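Local coordinates for protein (superoxide dismutase) (Aquifex pyrophilus, PDB 1COJ), which catalyses the dismutation of superoxide radicals to hydrogen peroxide and dioxygen with an iron ion bound in each subunit of a homotetramer, at the interface of chains A and B. Numbering follows the deposited sequence. Chains: chain A/B, Protein (superoxide dismutase).

Contact 1: the interface of chains A and B. Residues chain A 203, 206, 208-210, 212; chain B 199, 202-203.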
loop_
_atom_site.group_PDB
_atom_site.type_symbol
_atom_site.label_atom_id
_atom_site.label_comp_id
_atom_site.label_asym_id
_atom_site.label_seq_id
_atom_site.Cartn_x
_atom_site.Cartn_y
_atom_site.Cartn_z
ATOM N N ALA A 203 2.208 -5.903 -31.475
ATOM C CA ALA A 203 2.721 -4.748 -30.740
ATOM C C ALA A 203 4.138 -5.014 -30.236
ATOM O O ALA A 203 5.002 -4.135 -30.309
ATOM C CB ALA A 203 1.807 -4.409 -29.575
ATOM N N ALA A 206 7.052 -4.348 -32.591
ATOM C CA ALA A 206 7.454 -2.945 -32.714
ATOM C C ALA A 206 8.192 -2.480 -31.455
ATOM O O ALA A 206 8.975 -1.533 -31.497
ATOM C CB ALA A 206 6.231 -2.065 -32.948
ATOM N N LYS A 208 10.149 -4.681 -29.416
ATOM C CA LYS A 208 11.327 -5.455 -29.041
ATOM C C LYS A 208 12.576 -4.594 -28.967
ATOM O O LYS A 208 12.752 -3.665 -29.755
ATOM C CB LYS A 208 11.542 -6.675 -29.942
ATOM C CG LYS A 208 11.959 -6.409 -31.363
ATOM C CD LYS A 208 12.227 -7.744 -32.026
ATOM C CE LYS A 208 12.236 -7.641 -33.532
ATOM N NZ LYS A 208 11.923 -8.968 -34.132
ATOM N N ASP A 209 13.419 -4.895 -27.984
ATOM C CA ASP A 209 14.656 -4.154 -27.746
ATOM C C ASP A 209 14.342 -2.719 -27.324
ATOM O O ASP A 209 15.056 -1.783 -27.687
ATOM C CB ASP A 209 15.559 -4.160 -28.989
ATOM C CG ASP A 209 16.066 -5.547 -29.341
ATOM O OD1 ASP A 209 15.871 -5.974 -30.501
ATOM O OD2 ASP A 209 16.663 -6.207 -28.462
ATOM N N PHE A 210 13.271 -2.560 -26.549
ATOM C CA PHE A 210 12.846 -1.247 -26.064
ATOM C C PHE A 210 13.969 -0.651 -25.216
ATOM O O PHE A 210 14.284 0.536 -25.316
ATOM C CB PHE A 210 11.565 -1.386 -25.240
ATOM C CG PHE A 210 10.857 -0.089 -25.000
ATOM C CD1 PHE A 210 10.129 0.513 -26.014
ATOM C CD2 PHE A 210 10.917 0.531 -23.758
ATOM C CE1 PHE A 210 9.470 1.718 -25.796
ATOM C CE2 PHE A 210 10.265 1.734 -23.531
ATOM C CZ PHE A 210 9.540 2.330 -24.550
ATOM N N LYS A 212 17.842 -0.860 -24.569
ATOM C CA LYS A 212 19.032 -1.342 -25.255
ATOM C C LYS A 212 20.289 -1.212 -24.397
ATOM O O LYS A 212 20.615 -0.084 -23.980
ATOM C CB LYS A 212 19.201 -0.594 -26.582
ATOM C CG LYS A 212 17.983 -0.705 -27.493
ATOM C CD LYS A 212 18.183 -0.005 -28.826
ATOM C CE LYS A 212 16.992 -0.252 -29.738
ATOM N NZ LYS A 212 17.183 0.324 -31.099
ATOM O OXT LYS A 212 20.938 -2.243 -24.135
ATOM N N LYS B 199 8.424 3.623 -31.421
ATOM C CA LYS B 199 8.061 2.239 -31.147
ATOM C C LYS B 199 6.708 2.163 -30.452
ATOM O O LYS B 199 5.876 1.319 -30.789
ATOM C CB LYS B 199 9.132 1.572 -30.286
ATOM C CG LYS B 199 10.485 1.470 -30.964
ATOM C CD LYS B 199 11.469 0.689 -30.120
ATOM C CE LYS B 199 12.747 0.429 -30.895
ATOM N NZ LYS B 199 13.701 -0.440 -30.155
ATOM N N LYS B 202 3.960 2.809 -33.001
ATOM C CA LYS B 202 3.818 1.669 -33.909
ATOM C C LYS B 202 3.083 0.552 -33.187
ATOM O O LYS B 202 2.172 -0.061 -33.748
ATOM C CB LYS B 202 5.179 1.159 -34.369
ATOM C CG LYS B 202 5.579 1.677 -35.740
ATOM C CD LYS B 202 7.061 1.607 -35.994
ATOM C CE LYS B 202 7.411 2.232 -37.331
ATOM N NZ LYS B 202 8.623 3.064 -37.237
ATOM N N ALA B 203 3.422 0.347 -31.915
ATOM C CA ALA B 203 2.770 -0.672 -31.093
ATOM C C ALA B 203 1.292 -0.344 -30.898
ATOM O O ALA B 203 0.440 -1.236 -30.968
ATOM C CB ALA B 203 3.461 -0.790 -29.745
HETATM O O HOH W 1 14.280 1.685 -27.839
#
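The ammonium group of B:Lys199 reaches across to the C-terminal tail of chain A, where backbone carbonyls receive it. Its NZ forms a hydrogen bond of 3.1 Å with the main-chain O of A:Asp209. A weaker one, 3.4 Å long, runs from B:Lys199 NZ to the carbonyl O of A:Lys208. A water molecule adds a third link: it lies 3.2 Å from B:Lys199 NZ and passes the contact on to the main-chain O of A:Phe210. The carboxylate of A:Asp209 takes no direct part, since its OD1 stays 6.0 Å from B:Lys199 NZ, although its opposite charge may still favour the ammonium group. The poorly ordered A:Lys212 crosses the tip of B:Lys199 obliquely, and the two like charges there would be expected to repel.

What brings NZ this far is an extended side chain. CG of B:Lys199 stands anti to its own carbonyl carbon (chi1 -64°), and the remaining torsions are all close to 180°, so the methylenes run straight from the helix to the tail. Along the way, CB, CG and CD pass the carbonyl O of A:Ala206 near the end of helix 190-207, with CB 3.3 Å from that oxygen. A:Asp209 has positive backbone torsions (phi 65°, psi 37°), a turn that follows the helix and is likely to set the direction of the tail carbonyls.

Behind this polar tip, the same helix from each subunit meets its partner through alanine methyls and the root of a lysine. The methyl CB of A:Ala206 lies against B:Lys202, 3.7 Å from its CB, while the rest of that lysine turns away and bends at chi4. Near the two-fold axis of this homotetramer's A-B interface, like residues face one another, and the methyl carbons CB of A:Ala203 and B:Ala203 are 4.0 Å apart.

Contact 2: the interface of chains A and B. Residues chain A 117, 120-121, 123; chain B 54, 57, 64.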
loop_
_atom_site.group_PDB
_atom_site.type_symbol
_atom_site.label_atom_id
_atom_site.label_comp_id
_atom_site.label_asym_id
_atom_site.label_seq_id
_atom_site.Cartn_x
_atom_site.Cartn_y
_atom_site.Cartn_z
ATOM N N GLU A 117 -1.065 -22.096 -12.596
ATOM C CA GLU A 117 -0.430 -20.844 -12.222
ATOM C C GLU A 117 -1.472 -19.747 -12.035
ATOM O O GLU A 117 -1.408 -18.980 -11.070
ATOM C CB GLU A 117 0.589 -20.432 -13.284
ATOM C CG GLU A 117 1.618 -19.412 -12.811
ATOM C CD GLU A 117 2.528 -19.940 -11.708
ATOM O OE1 GLU A 117 3.119 -19.117 -10.983
ATOM O OE2 GLU A 117 2.663 -21.172 -11.564
ATOM N N ALA A 120 -3.572 -20.347 -8.909
ATOM C CA ALA A 120 -2.745 -20.052 -7.743
ATOM C C ALA A 120 -2.690 -18.546 -7.476
ATOM O O ALA A 120 -2.890 -18.103 -6.339
ATOM C CB ALA A 120 -1.342 -20.609 -7.941
ATOM N N ALA A 121 -2.441 -17.766 -8.528
ATOM C CA ALA A 121 -2.374 -16.312 -8.412
ATOM C C ALA A 121 -3.725 -15.756 -7.974
ATOM O O ALA A 121 -3.789 -14.839 -7.157
ATOM C CB ALA A 121 -1.937 -15.682 -9.738
ATOM N N MET A 123 -5.872 -17.242 -6.137
ATOM C CA MET A 123 -6.064 -17.591 -4.734
ATOM C C MET A 123 -5.129 -16.799 -3.815
ATOM O O MET A 123 -5.454 -16.554 -2.656
ATOM C CB MET A 123 -5.830 -19.091 -4.517
ATOM C CG MET A 123 -6.960 -19.996 -5.010
ATOM S SD MET A 123 -8.534 -19.670 -4.180
ATOM C CE MET A 123 -8.213 -20.282 -2.567
ATOM N N ARG B 54 2.302 -24.169 -5.111
ATOM C CA ARG B 54 1.120 -23.551 -5.697
ATOM C C ARG B 54 -0.191 -24.010 -5.072
ATOM O O ARG B 54 -1.143 -23.235 -4.997
ATOM C CB ARG B 54 1.095 -23.768 -7.210
ATOM C CG ARG B 54 1.390 -22.509 -8.012
ATOM C CD ARG B 54 2.661 -22.599 -8.840
ATOM N NE ARG B 54 3.887 -22.569 -8.049
ATOM C CZ ARG B 54 5.016 -21.969 -8.429
ATOM N NH1 ARG B 54 5.091 -21.328 -9.588
ATOM N NH2 ARG B 54 6.093 -22.051 -7.667
ATOM N N ALA B 57 -1.299 -21.837 -2.191
ATOM C CA ALA B 57 -1.548 -20.427 -2.480
ATOM C C ALA B 57 -2.697 -19.900 -1.617
ATOM O O ALA B 57 -3.797 -20.461 -1.605
ATOM C CB ALA B 57 -1.851 -20.240 -3.964
ATOM N N TYR B 64 4.245 -18.752 -1.989
ATOM C CA TYR B 64 3.976 -18.365 -3.368
ATOM C C TYR B 64 3.565 -16.895 -3.478
ATOM O O TYR B 64 4.083 -16.154 -4.322
ATOM C CB TYR B 64 2.884 -19.252 -3.967
ATOM C CG TYR B 64 2.491 -18.855 -5.370
ATOM C CD1 TYR B 64 3.337 -19.110 -6.449
ATOM C CD2 TYR B 64 1.285 -18.205 -5.618
ATOM C CE1 TYR B 64 2.989 -18.721 -7.738
ATOM C CE2 TYR B 64 0.930 -17.814 -6.906
ATOM C CZ TYR B 64 1.784 -18.069 -7.957
ATOM O OH TYR B 64 1.448 -17.632 -9.219
#
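A:Glu117, projecting from helix 111-124, holds two side chains of chain B with one carboxylate. Its CG is anti to the backbone N (chi1 -161°) and the chain bends at chi2, which turns the carboxylate toward B:Arg54 and B:Tyr64. OE2 accepts a nearly straight hydrogen bond (177° at the hydrogen) through its syn lone pair from NH1 of B:Arg54, a 3.1 Å pair that is also a salt bridge. The oxygen lies in the guanidinium plane, although the two flat groups are turned 60° from each other. OE1 is held by the phenol OH of B:Tyr64 at 2.8 Å, approaching from above the carboxylate plane, and receives a weak second bond from the same NH1. The guanidinium charge would tend to keep the carboxylate ionised. An alanine here would remove both carboxylate oxygens and would probably leave the B:Arg54 guanidinium and the B:Tyr64 hydroxyl without their shared partner across the interface.

Packing is tightest around A:Ala120. Its methyl CB sits in the corner where the aliphatic part of B:Arg54 meets the B:Tyr64 ring, with CG of the arginine 3.3 Å away and CE2 of the tyrosine at 3.7 Å. Within chain B the arginine folds back, bent at chi2 and chi3, so that CD1 of B:Tyr64 lies 3.8 Å above the centre of the guanidinium plane; this intrachain packing should help hold the guanidinium in place. The ring in turn presents its edge to CA of A:Ala121. Alongside, B:Ala57 sets its CB 3.4 Å from the carbonyl O of A:Ala120.

The contact loosens toward A:Met123, where CB approaches the carbonyl O of B:Ala57 only at 3.8 Å and little surface is hidden. In the fold, helix 111-124 of chain A thus docks against the 3-10 helix 54-56 and the start of helix 63-86, both in the alpha-hairpin region of chain B.

Contacts 1 and 2 belong to the same A-B interface of the homotetramer, their C-alpha centres about 31 Å apart, and share no residues. Contact 1 joins the C-terminal helix 190-207 and tail of chain A to the same helix of chain B. Contact 2 sets a C-terminal-domain helix of one chain against the alpha-hairpin region of the other. Because the symmetry repeats each with the chains exchanged, contact 2 fastens the interface well away from contact 1, and its twin does the same for the symmetry mate of contact 1. Such spacing is likely to resist both separation and rocking of the subunits in this enzyme of a hyperthermophile.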